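Local coordinates for protein AlyGC (Glaciecola chathamensis, PDB 5GKD) that probably cleaves alginate by the beta-elimination typical of polysaccharide lyase family 6, using a calcium-containing site on a parallel beta-helix, at residues 212-215 with 216-219; 624-627 with 628-632. All coordinates share one frame; numbering follows the deposited sequence.

Contact 1 of 2, residues 212-215 with 216-219. With CA (calcium ion), chain E; PO4 (phosphate ion), chain H.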
ATOM      1  N   GLU A 212      14.669  -1.935  18.617  1.00 16.90           N
ATOM      2  CA  GLU A 212      15.296  -0.651  18.298  1.00 16.70           C
ATOM      3  C   GLU A 212      16.426  -0.353  19.281  1.00 17.31           C
ATOM      4  O   GLU A 212      16.753  -1.187  20.128  1.00 18.32           O
ATOM      5  CB  GLU A 212      14.279   0.482  18.344  1.00 16.03           C
ATOM      6  CG  GLU A 212      13.608   0.591  19.704  1.00 18.06           C
ATOM      7  CD  GLU A 212      13.239   2.018  20.059  1.00 19.66           C
ATOM      8  OE1 GLU A 212      12.098   2.451  19.800  1.00 21.25           O
ATOM      9  OE2 GLU A 212      14.111   2.713  20.585  1.00 19.18           O
ATOM     10  N   VAL A 213      16.990   0.852  19.228  1.00 17.40           N
ATOM     11  CA  VAL A 213      18.137   1.147  20.084  1.00 16.61           C
ATOM     12  C   VAL A 213      17.772   1.097  21.568  1.00 18.94           C
ATOM     13  O   VAL A 213      18.616   0.765  22.407  1.00 20.50           O
ATOM     14  CB  VAL A 213      18.760   2.503  19.709  1.00 18.14           C
ATOM     15  CG1 VAL A 213      17.877   3.651  20.159  1.00 16.17           C
ATOM     16  CG2 VAL A 213      20.167   2.607  20.311  1.00 21.49           C
ATOM     17  N   GLU A 214      16.536   1.423  21.931  1.00 17.69           N
ATOM     18  CA  GLU A 214      16.128   1.395  23.329  1.00 16.73           C
ATOM     19  C   GLU A 214      15.394   0.094  23.610  1.00 16.94           C
ATOM     20  O   GLU A 214      14.288  -0.112  23.114  1.00 17.96           O
ATOM     21  CB  GLU A 214      15.242   2.583  23.676  1.00 17.80           C
ATOM     22  CG  GLU A 214      15.892   3.947  23.541  1.00 18.61           C
ATOM     23  CD  GLU A 214      14.926   5.032  23.946  1.00 19.22           C
ATOM     24  OE1 GLU A 214      13.943   5.233  23.222  1.00 20.15           O
ATOM     25  OE2 GLU A 214      15.124   5.656  25.001  1.00 17.64           O
ATOM     26  N   ILE A 215      16.027  -0.787  24.380  1.00 17.87           N
ATOM     27  CA  ILE A 215      15.317  -1.904  24.994  1.00 16.52           C
ATOM     28  C   ILE A 215      14.396  -1.386  26.087  1.00 17.47           C
ATOM     29  O   ILE A 215      13.184  -1.623  26.070  1.00 19.32           O
ATOM     30  CB  ILE A 215      16.310  -2.934  25.569  1.00 18.35           C
ATOM     31  CG1 ILE A 215      17.232  -3.512  24.501  1.00 16.67           C
ATOM     32  CG2 ILE A 215      15.585  -4.061  26.310  1.00 15.34           C
ATOM     33  CD1 ILE A 215      18.452  -4.158  25.143  1.00 16.44           C
ATOM     34  N   ILE A 216      14.976  -0.707  27.071  1.00 16.36           N
ATOM     35  CA  ILE A 216      14.260   0.035  28.101  1.00 18.38           C
ATOM     36  C   ILE A 216      14.460   1.519  27.837  1.00 17.13           C
ATOM     37  O   ILE A 216      15.587   1.965  27.611  1.00 16.85           O
ATOM     38  CB  ILE A 216      14.763  -0.320  29.513  1.00 14.08           C
ATOM     39  CG1 ILE A 216      14.546  -1.807  29.806  1.00 15.39           C
ATOM     40  CG2 ILE A 216      14.103   0.578  30.529  1.00 16.89           C
ATOM     41  CD1 ILE A 216      15.025  -2.249  31.172  1.00 14.46           C
ATOM     42  N   SER A 217      13.379   2.280  27.875  1.00 17.78           N
ATOM     43  CA  SER A 217      13.407   3.722  27.658  1.00 18.68           C
ATOM     44  C   SER A 217      12.871   4.357  28.933  1.00 20.71           C
ATOM     45  O   SER A 217      11.654   4.400  29.136  1.00 17.90           O
ATOM     46  CB  SER A 217      12.574   4.106  26.436  1.00 19.55           C
ATOM     47  OG  SER A 217      12.661   5.493  26.121  1.00 18.86           O
ATOM     48  N   ASN A 218      13.762   4.797  29.825  1.00 20.74           N
ATOM     49  CA  ASN A 218      13.310   5.447  31.045  1.00 19.97           C
ATOM     50  C   ASN A 218      13.009   6.914  30.757  1.00 22.56           C
ATOM     51  O   ASN A 218      13.860   7.630  30.227  1.00 23.86           O
ATOM     52  CB  ASN A 218      14.343   5.323  32.161  1.00 18.06           C
ATOM     53  CG  ASN A 218      13.773   5.704  33.499  1.00 19.69           C
ATOM     54  OD1 ASN A 218      13.020   4.937  34.100  1.00 19.50           O
ATOM     55  ND2 ASN A 218      14.096   6.905  33.963  1.00 20.47           N
ATOM     56  N   LYS A 219      11.796   7.352  31.091  1.00 18.89           N
ATOM     57  CA  LYS A 219      11.304   8.688  30.745  1.00 19.17           C
ATOM     58  C   LYS A 219      10.527   9.281  31.911  1.00 20.50           C
ATOM     59  O   LYS A 219       9.419   9.794  31.755  1.00 20.60           O
ATOM     60  CB  LYS A 219      10.423   8.659  29.496  1.00 21.53           C
ATOM     61  CG  LYS A 219      11.162   8.454  28.164  1.00 19.93           C
ATOM     62  CD  LYS A 219      10.184   8.572  26.983  1.00 20.51           C
ATOM     63  CE  LYS A 219      10.881   8.503  25.632  1.00 17.92           C
ATOM     64  NZ  LYS A 219       9.921   8.378  24.501  1.00 20.92           N
TER
HETATM   65 CA    CA E 801      12.973   4.864  21.011  1.00 22.16          CA
HETATM   66  P   PO4 H 804      12.658   8.266  22.023  1.00 22.26           P
HETATM   67  O1  PO4 H 804      13.027   7.655  23.349  1.00 23.75           O
HETATM   68  O2  PO4 H 804      12.098   7.176  21.196  1.00 20.24           O
HETATM   69  O3  PO4 H 804      13.916   8.893  21.367  1.00 27.41           O
HETATM   70  O4  PO4 H 804      11.510   9.209  22.296  1.00 17.43           O
HETATM   71  O   HOH W   1      14.970   6.085  20.156  1.00 20.52           O
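Ile216 meets Ile215 at a corner of the chain, where the strand path of a parallel beta-helix turns from one face to the next; their aliphatic branches pass at 4.3 Å, CG2 of Ile215 to CG1 of Ile216. At the bend both side chains pack on Phe230 of strand 224-231, inside the helix, whereas the carboxylates of Glu212 and Glu214 gather at a calcium ion. Ser217 follows and reaches back three residues. A chi1 of -175° turns its OG away from the backbone N and toward Glu214, where the hydroxyl donates to OE2 at 2.7 Å, arriving from above the carboxylate plane, 46° out of it. The other oxygen of Glu214, OE1, binds the calcium ion at 2.4 Å; held at both oxygens, the carboxylate is probably restrained from turning, with Ser217 in the second shell. Glu212 adds both its oxygens to the metal, OE2 at 2.5 Å and OE1 at a longer 2.8 Å, and OE2 also accepts the backbone N-H of Glu214 on its anti side. A phosphate oxygen, a water and Glu183 bind the same ion. Lys219, its chain extended beyond CG, brings its end to the phosphate and donates from NZ to phosphate O4 at 2.8 Å; Arg240 on the adjoining strand holds the same anion. Phosphate is probably a crystallisation component, yet Glu214 and Arg240 also line a carbonate pocket, which is consistent with a place where an acidic sugar could bind. The chemistry implies a division of labour: acidic side chains hold the calcium ion, while the ion, Lys219 and Arg240 together draw in an anion.

Contact 2 of 2, residues 624-627 with 628-632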
ATOM      1  N   VAL A 624      17.727   2.819  -1.972  1.00 21.74           N
ATOM      2  CA  VAL A 624      17.351   2.525  -0.603  1.00 22.94           C
ATOM      3  C   VAL A 624      17.284   3.824   0.190  1.00 23.19           C
ATOM      4  O   VAL A 624      18.158   4.691   0.073  1.00 25.82           O
ATOM      5  CB  VAL A 624      18.258   1.455   0.041  1.00 25.33           C
ATOM      6  CG1 VAL A 624      19.380   1.021  -0.877  1.00 20.60           C
ATOM      7  CG2 VAL A 624      18.714   1.848   1.380  1.00 24.19           C
ATOM      8  N   TYR A 625      16.192   3.986   0.940  1.00 20.17           N
ATOM      9  CA  TYR A 625      15.799   5.287   1.452  1.00 18.24           C
ATOM     10  C   TYR A 625      15.345   5.170   2.898  1.00 20.30           C
ATOM     11  O   TYR A 625      14.526   4.313   3.231  1.00 21.17           O
ATOM     12  CB  TYR A 625      14.683   5.876   0.568  1.00 18.90           C
ATOM     13  CG  TYR A 625      14.242   7.265   0.946  1.00 19.15           C
ATOM     14  CD1 TYR A 625      13.307   7.476   1.958  1.00 17.17           C
ATOM     15  CD2 TYR A 625      14.727   8.364   0.265  1.00 21.27           C
ATOM     16  CE1 TYR A 625      12.901   8.748   2.296  1.00 20.26           C
ATOM     17  CE2 TYR A 625      14.329   9.631   0.582  1.00 18.08           C
ATOM     18  CZ  TYR A 625      13.419   9.826   1.600  1.00 21.46           C
ATOM     19  OH  TYR A 625      13.045  11.102   1.902  1.00 18.95           O
ATOM     20  N   ARG A 626      15.894   6.020   3.753  1.00 18.70           N
ATOM     21  CA  ARG A 626      15.421   6.182   5.124  1.00 18.09           C
ATOM     22  C   ARG A 626      15.404   7.677   5.386  1.00 20.23           C
ATOM     23  O   ARG A 626      16.465   8.297   5.514  1.00 22.11           O
ATOM     24  CB  ARG A 626      16.315   5.455   6.140  1.00 20.50           C
ATOM     25  CG  ARG A 626      15.867   5.633   7.602  1.00 17.82           C
ATOM     26  CD  ARG A 626      16.882   5.067   8.612  1.00 17.46           C
ATOM     27  NE  ARG A 626      18.140   5.818   8.651  1.00 20.60           N
ATOM     28  CZ  ARG A 626      18.458   6.705   9.587  1.00 20.61           C
ATOM     29  NH1 ARG A 626      17.617   6.939  10.575  1.00 19.73           N
ATOM     30  NH2 ARG A 626      19.613   7.358   9.533  1.00 20.80           N
ATOM     31  N   GLY A 627      14.219   8.258   5.453  1.00 19.94           N
ATOM     32  CA  GLY A 627      14.088   9.692   5.557  1.00 20.84           C
ATOM     33  C   GLY A 627      13.749  10.197   6.948  1.00 23.70           C
ATOM     34  O   GLY A 627      13.229   9.475   7.802  1.00 25.04           O
ATOM     35  N   GLY A 628      14.015  11.477   7.143  1.00 21.76           N
ATOM     36  CA  GLY A 628      13.790  12.121   8.408  1.00 22.78           C
ATOM     37  C   GLY A 628      15.050  12.196   9.245  1.00 25.65           C
ATOM     38  O   GLY A 628      16.175  12.036   8.775  1.00 25.08           O
ATOM     39  N   THR A 629      14.835  12.439  10.528  1.00 26.23           N
ATOM     40  CA  THR A 629      15.903  12.783  11.450  1.00 26.30           C
ATOM     41  C   THR A 629      15.930  11.835  12.642  1.00 24.13           C
ATOM     42  O   THR A 629      16.416  12.200  13.709  1.00 26.11           O
ATOM     43  CB  THR A 629      15.756  14.237  11.902  1.00 26.61           C
ATOM     44  OG1 THR A 629      14.476  14.420  12.496  1.00 29.74           O
ATOM     45  CG2 THR A 629      15.832  15.173  10.717  1.00 33.79           C
ATOM     46  N   ASP A 630      15.437  10.617  12.472  1.00 20.67           N
ATOM     47  CA  ASP A 630      15.457   9.655  13.566  1.00 25.71           C
ATOM     48  C   ASP A 630      16.859   9.108  13.804  1.00 20.51           C
ATOM     49  O   ASP A 630      17.609   8.819  12.869  1.00 21.83           O
ATOM     50  CB  ASP A 630      14.496   8.504  13.286  1.00 22.68           C
ATOM     51  CG  ASP A 630      14.535   7.447  14.362  1.00 22.74           C
ATOM     52  OD1 ASP A 630      13.989   7.717  15.444  1.00 22.11           O
ATOM     53  OD2 ASP A 630      15.108   6.352  14.135  1.00 19.62           O
ATOM     54  N   GLU A 631      17.197   8.940  15.064  1.00 19.93           N
ATOM     55  CA  GLU A 631      18.454   8.320  15.455  1.00 23.10           C
ATOM     56  C   GLU A 631      18.209   7.102  16.339  1.00 21.92           C
ATOM     57  O   GLU A 631      18.980   6.810  17.250  1.00 22.47           O
ATOM     58  CB  GLU A 631      19.361   9.328  16.155  1.00 20.39           C
ATOM     59  CG  GLU A 631      19.702  10.540  15.300  1.00 21.44           C
ATOM     60  CD  GLU A 631      20.475  11.599  16.072  1.00 24.80           C
ATOM     61  OE1 GLU A 631      19.824  12.467  16.691  1.00 27.90           O
ATOM     62  OE2 GLU A 631      21.729  11.555  16.059  1.00 24.41           O
ATOM     63  N   SER A 632      17.147   6.359  16.059  1.00 20.01           N
ATOM     64  CA  SER A 632      16.756   5.243  16.899  1.00 21.00           C
ATOM     65  C   SER A 632      17.116   3.883  16.339  1.00 18.81           C
ATOM     66  O   SER A 632      16.757   2.874  16.957  1.00 24.42           O
ATOM     67  CB  SER A 632      15.254   5.295  17.151  1.00 18.88           C
ATOM     68  OG  SER A 632      14.900   6.527  17.719  1.00 20.00           O
TER
HETATM   69  O   HOH W   2      17.199   9.714   7.816  1.00 18.80           O
HETATM   70  O   HOH W   3      15.327   5.340  11.620  1.00 18.99           O
HETATM   71  O   HOH W   4      20.354   8.479  12.021  1.00 27.66           O
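Arg626 reaches across the loop to Asp630 through one direct hydrogen bond, NH1 to the backbone O of Asp630 at 3.0 Å. The bond is fairly straight at the hydrogen (159°) and lies in the guanidinium plane, though the donor stands above the carbonyl plane, 36° out of it. An extended start to the side chain and a bend at chi3 (68°) bring the guanidinium to the carbonyl, while NE is held by the carbonyl of Gly664. An alanine here removes both donors, NH1 to Asp630 and NE to Gly664, and is likely to leave the loop freer to move against its neighbour. The charges stay apart, NH1 lying 4.4 Å from OD2 of Asp630, too far for a salt bridge; a water accepts from the former and donates to the latter. A second water sits over one guanidinium face and ties O of Arg626 to O of Gly628. This loop leaves strand 622-625 of the C-terminal parallel beta-helix, and Asp630 shapes its far end as an Asx turn: OD2 accepts the backbone N of Ser632 at 2.8 Å, and OD1 takes its hydroxyl OG on the syn side at 2.7 Å. As for backbone shape, Gly628 has a positive phi, and a CB on it would clash with the carbonyl O of Gly627.

The two contacts sit on different beta-helices of one chain, their centres about 18 Å apart. Contact 1 is wholly buried, at a corner of strand 214-219 in the N-terminal helix; contact 2 is only partly buried, in the loop after strand 622-625 of the C-terminal one. They meet where N of Val213 and O of Ser632 lie 3.0 Å apart, a probable hydrogen bond where the second loop comes up beside the calcium site. Their chemistry differs accordingly: carboxylates in contact 1 chiefly bind a metal, whereas that of contact 2 accepts from backbone, hydroxyl and water, its side chain remaining about 6 Å from the calcium ion.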